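Local coordinates for Ycf48-like protein (Thermosynechococcus elongatus, PDB 5OJ5) that probably assists early photosystem II assembly and the replacement of photodamaged D1, and binds the C-terminal extension of D1, at residues T57-S62 against D99-S104. Residues are numbered along the deposited sequence; the frame is centred on the assembly and turned at random. Where two conformers were deposited one is given.
Sequences TILDMS and DYRFNS
Leu59 meets the Arg101 side chain and the Phe102 carbonyl, chiefly through CD1. Its CD1 sits over the centre of the Arg101 guanidinium, 3.6 Å from CZ, and touches the Phe102 carbonyl at the same time, with CD1 3.4 Å from Phe102 O. The other methyl, CD2, meets NH2 of the arginine, and the two side chains cross at about a right angle. Phe102 O, buried here against aliphatic carbon, has no hydrogen-bonding partner. The arginine chain runs extended from CG to NE, and a weak, bent bond from Arg101 NE to Asn103 OD1 (3.0 Å) may steady the guanidinium against the leucine.

Farther along, Asp60 lays its carboxylate beside the backbone of Ser104, Asp60 OD2 lying 3.3 Å from Ser104 CA. With CG anti to the backbone N (chi1 -158°), the group extends across to strand 101-108, where OD2 accepts the amide of Val105. A water donates to Asp60 OD2 at 2.7 Å and also bonds Ser104 OG, bridging the two side chains.

Strands 58-63 and 101-108 are the first strands of successive four-stranded blades in this seven-bladed beta-propeller. No direct hydrogen bond joins the two short segments, whose axes diverge by 45°. Each carries a classic beta bulge: Leu59 and Asp60 both face Val72, Asn103 and Ser104 both face Val115.

Asn103 ND2 donates to Glu117 OE2 within its own blade and to Pro144 O, and Ser104 OG accepts the amide of Ile147; the last two link strand 101-108 to the following blade. Asp60 also packs against Lys317 and Leu319 of strand 317-320.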
ATOM      1  N   THR A  57      -5.377 -10.006   9.445  1.00 15.00           N
ATOM      2  CA  THR A  57      -5.126  -8.731   8.779  1.00 17.92           C
ATOM      3  C   THR A  57      -4.702  -8.911   7.325  1.00 14.46           C
ATOM      4  O   THR A  57      -3.792  -9.683   7.027  1.00 13.92           O
ATOM      5  CB  THR A  57      -4.007  -8.020   9.530  1.00 24.86           C
ATOM      6  OG1 THR A  57      -4.423  -7.805  10.898  1.00 30.55           O
ATOM      7  CG2 THR A  57      -3.605  -6.692   8.897  1.00 27.11           C
ATOM      8  N   ILE A  58      -5.379  -8.197   6.439  1.00 14.17           N
ATOM      9  CA  ILE A  58      -5.039  -8.155   5.025  1.00 11.81           C
ATOM     10  C   ILE A  58      -4.011  -7.057   4.771  1.00 11.06           C
ATOM     11  O   ILE A  58      -4.155  -5.940   5.272  1.00 12.78           O
ATOM     12  CB  ILE A  58      -6.312  -7.982   4.181  1.00 12.95           C
ATOM     13  CG1 ILE A  58      -7.325  -9.106   4.477  1.00 15.98           C
ATOM     14  CG2 ILE A  58      -5.964  -7.922   2.701  1.00 12.23           C
ATOM     15  CD1 ILE A  58      -6.728 -10.506   4.509  1.00 15.46           C
ATOM     16  N   LEU A  59      -3.002  -7.369   3.962  1.00 10.00           N
ATOM     17  CA  LEU A  59      -1.887  -6.465   3.726  1.00  9.78           C
ATOM     18  C   LEU A  59      -1.799  -5.912   2.323  1.00  8.87           C
ATOM     19  O   LEU A  59      -1.211  -4.842   2.134  1.00  9.86           O
ATOM     20  CB  LEU A  59      -0.582  -7.137   4.119  1.00 10.21           C
ATOM     21  CG  LEU A  59      -0.508  -7.533   5.602  1.00 11.92           C
ATOM     22  CD1 LEU A  59       0.791  -8.301   5.846  1.00 12.86           C
ATOM     23  CD2 LEU A  59      -0.570  -6.280   6.480  1.00 14.62           C
ATOM     24  N   ASP A  60      -2.300  -6.614   1.311  1.00  8.46           N
ATOM     25  CA  ASP A  60      -2.159  -6.121  -0.057  1.00  8.65           C
ATOM     26  C   ASP A  60      -3.197  -6.778  -0.948  1.00  8.47           C
ATOM     27  O   ASP A  60      -3.792  -7.811  -0.603  1.00  8.58           O
ATOM     28  CB  ASP A  60      -0.734  -6.333  -0.575  1.00  9.26           C
ATOM     29  CG  ASP A  60      -0.373  -5.398  -1.723  1.00  9.17           C
ATOM     30  OD1 ASP A  60      -1.069  -4.357  -1.942  1.00 10.06           O
ATOM     31  OD2 ASP A  60       0.632  -5.714  -2.389  1.00 10.65           O
ATOM     32  N   MET A  61      -3.381  -6.198  -2.138  1.00  8.59           N
ATOM     33  CA  MET A  61      -4.375  -6.637  -3.106  0.58  8.45           C
ATOM     34  C   MET A  61      -3.899  -6.248  -4.494  1.00  8.51           C
ATOM     35  O   MET A  61      -3.349  -5.173  -4.667  1.00  9.53           O
ATOM     36  CB  MET A  61      -5.731  -6.013  -2.744  0.58 10.15           C
ATOM     37  CG  MET A  61      -6.891  -6.377  -3.658  0.58 11.16           C
ATOM     38  SD  MET A  61      -8.416  -5.468  -3.343  0.58 11.04           S
ATOM     39  CE  MET A  61      -8.795  -5.962  -1.679  0.58  8.12           C
ATOM     40  N   SER A  62      -4.181  -7.097  -5.483  1.00  8.45           N
ATOM     41  CA  SER A  62      -3.856  -6.789  -6.877  1.00  8.62           C
ATOM     42  C   SER A  62      -4.828  -7.494  -7.800  1.00  9.43           C
ATOM     43  O   SER A  62      -5.267  -8.618  -7.504  1.00 10.21           O
ATOM     44  CB  SER A  62      -2.404  -7.188  -7.177  1.00  9.39           C
ATOM     45  OG  SER A  62      -2.005  -6.778  -8.476  1.00 10.46           O
ATOM     46  N   ASP A  99       2.829 -19.566   9.077  1.00 18.19           N
ATOM     47  CA  ASP A  99       3.183 -18.352   9.801  1.00 20.18           C
ATOM     48  C   ASP A  99       3.640 -17.198   8.902  1.00 20.62           C
ATOM     49  O   ASP A  99       3.813 -16.054   9.367  1.00 22.34           O
ATOM     50  CB  ASP A  99       4.164 -18.687  10.925  1.00 25.48           C
ATOM     51  CG  ASP A  99       3.538 -19.554  11.970  1.00 31.22           C
ATOM     52  OD1 ASP A  99       2.390 -19.260  12.365  1.00 33.20           O
ATOM     53  OD2 ASP A  99       4.161 -20.546  12.378  1.00 36.07           O
ATOM     54  N   TYR A 100       3.702 -17.389   7.600  1.00 17.08           N
ATOM     55  CA  TYR A 100       4.177 -16.354   6.690  1.00 15.55           C
ATOM     56  C   TYR A 100       3.282 -15.126   6.707  1.00 13.43           C
ATOM     57  O   TYR A 100       2.053 -15.215   6.697  1.00 16.60           O
ATOM     58  CB  TYR A 100       4.209 -16.902   5.273  1.00 16.04           C
ATOM     59  CG  TYR A 100       5.180 -18.049   5.083  1.00 15.33           C
ATOM     60  CD1 TYR A 100       6.530 -17.774   4.957  1.00 15.11           C
ATOM     61  CD2 TYR A 100       4.752 -19.368   4.976  1.00 16.80           C
ATOM     62  CE1 TYR A 100       7.470 -18.807   4.732  1.00 15.58           C
ATOM     63  CE2 TYR A 100       5.676 -20.391   4.747  1.00 17.19           C
ATOM     64  CZ  TYR A 100       7.037 -20.101   4.623  1.00 16.45           C
ATOM     65  OH  TYR A 100       7.990 -21.061   4.422  1.00 19.91           O
ATOM     66  N   ARG A 101       3.914 -13.976   6.737  1.00 13.75           N
ATOM     67  CA  ARG A 101       3.237 -12.704   6.534  1.00 13.00           C
ATOM     68  C   ARG A 101       3.383 -12.389   5.060  1.00 11.86           C
ATOM     69  O   ARG A 101       4.482 -12.055   4.608  1.00 14.31           O
ATOM     70  CB  ARG A 101       3.930 -11.666   7.395  1.00 15.69           C
ATOM     71  CG  ARG A 101       3.366 -10.301   7.273  1.00 17.15           C
ATOM     72  CD  ARG A 101       4.263  -9.318   8.039  1.00 19.32           C
ATOM     73  NE  ARG A 101       3.840  -7.938   7.882  1.00 22.06           N
ATOM     74  CZ  ARG A 101       2.910  -7.329   8.617  1.00 23.28           C
ATOM     75  NH1 ARG A 101       2.295  -7.943   9.640  1.00 23.47           N
ATOM     76  NH2 ARG A 101       2.619  -6.061   8.355  1.00 25.47           N
ATOM     77  N   PHE A 102       2.292 -12.517   4.276  1.00 11.10           N
ATOM     78  CA  PHE A 102       2.339 -12.168   2.863  1.00 11.24           C
ATOM     79  C   PHE A 102       2.160 -10.665   2.760  1.00 11.38           C
ATOM     80  O   PHE A 102       1.069 -10.145   2.998  1.00 12.79           O
ATOM     81  CB  PHE A 102       1.260 -12.897   2.072  1.00 11.65           C
ATOM     82  CG  PHE A 102       1.437 -14.390   1.923  1.00 10.85           C
ATOM     83  CD1 PHE A 102       2.644 -15.042   2.006  1.00 14.36           C
ATOM     84  CD2 PHE A 102       0.321 -15.153   1.604  1.00 13.79           C
ATOM     85  CE1 PHE A 102       2.721 -16.421   1.808  1.00 15.31           C
ATOM     86  CE2 PHE A 102       0.414 -16.494   1.361  1.00 14.67           C
ATOM     87  CZ  PHE A 102       1.622 -17.128   1.501  1.00 14.00           C
ATOM     88  N   ASN A 103       3.258  -9.971   2.462  1.00 11.92           N
ATOM     89  CA  ASN A 103       3.373  -8.531   2.523  1.00 13.07           C
ATOM     90  C   ASN A 103       2.892  -7.854   1.241  1.00 10.17           C
ATOM     91  O   ASN A 103       2.541  -6.674   1.275  1.00 11.59           O
ATOM     92  CB  ASN A 103       4.904  -8.158   2.731  1.00 15.49           C
ATOM     93  CG  ASN A 103       5.410  -8.389   4.062  1.00 17.28           C
ATOM     94  OD1 ASN A 103       4.714  -8.224   5.053  1.00 19.68           O
ATOM     95  ND2 ASN A 103       6.679  -8.720   4.111  1.00 16.55           N
ATOM     96  N   SER A 104       2.957  -8.554   0.104  1.00  9.49           N
ATOM     97  CA  SER A 104       2.835  -7.886  -1.183  1.00  9.17           C
ATOM     98  C   SER A 104       2.363  -8.896  -2.203  1.00  8.42           C
ATOM     99  O   SER A 104       2.861 -10.022  -2.238  1.00  9.52           O
ATOM    100  CB  SER A 104       4.183  -7.302  -1.559  1.00  9.61           C
ATOM    101  OG  SER A 104       4.233  -6.691  -2.825  1.00  9.89           O
TER
HETATM  102  O   HOH W   1       2.866  -4.300  -2.809  1.00 13.50           O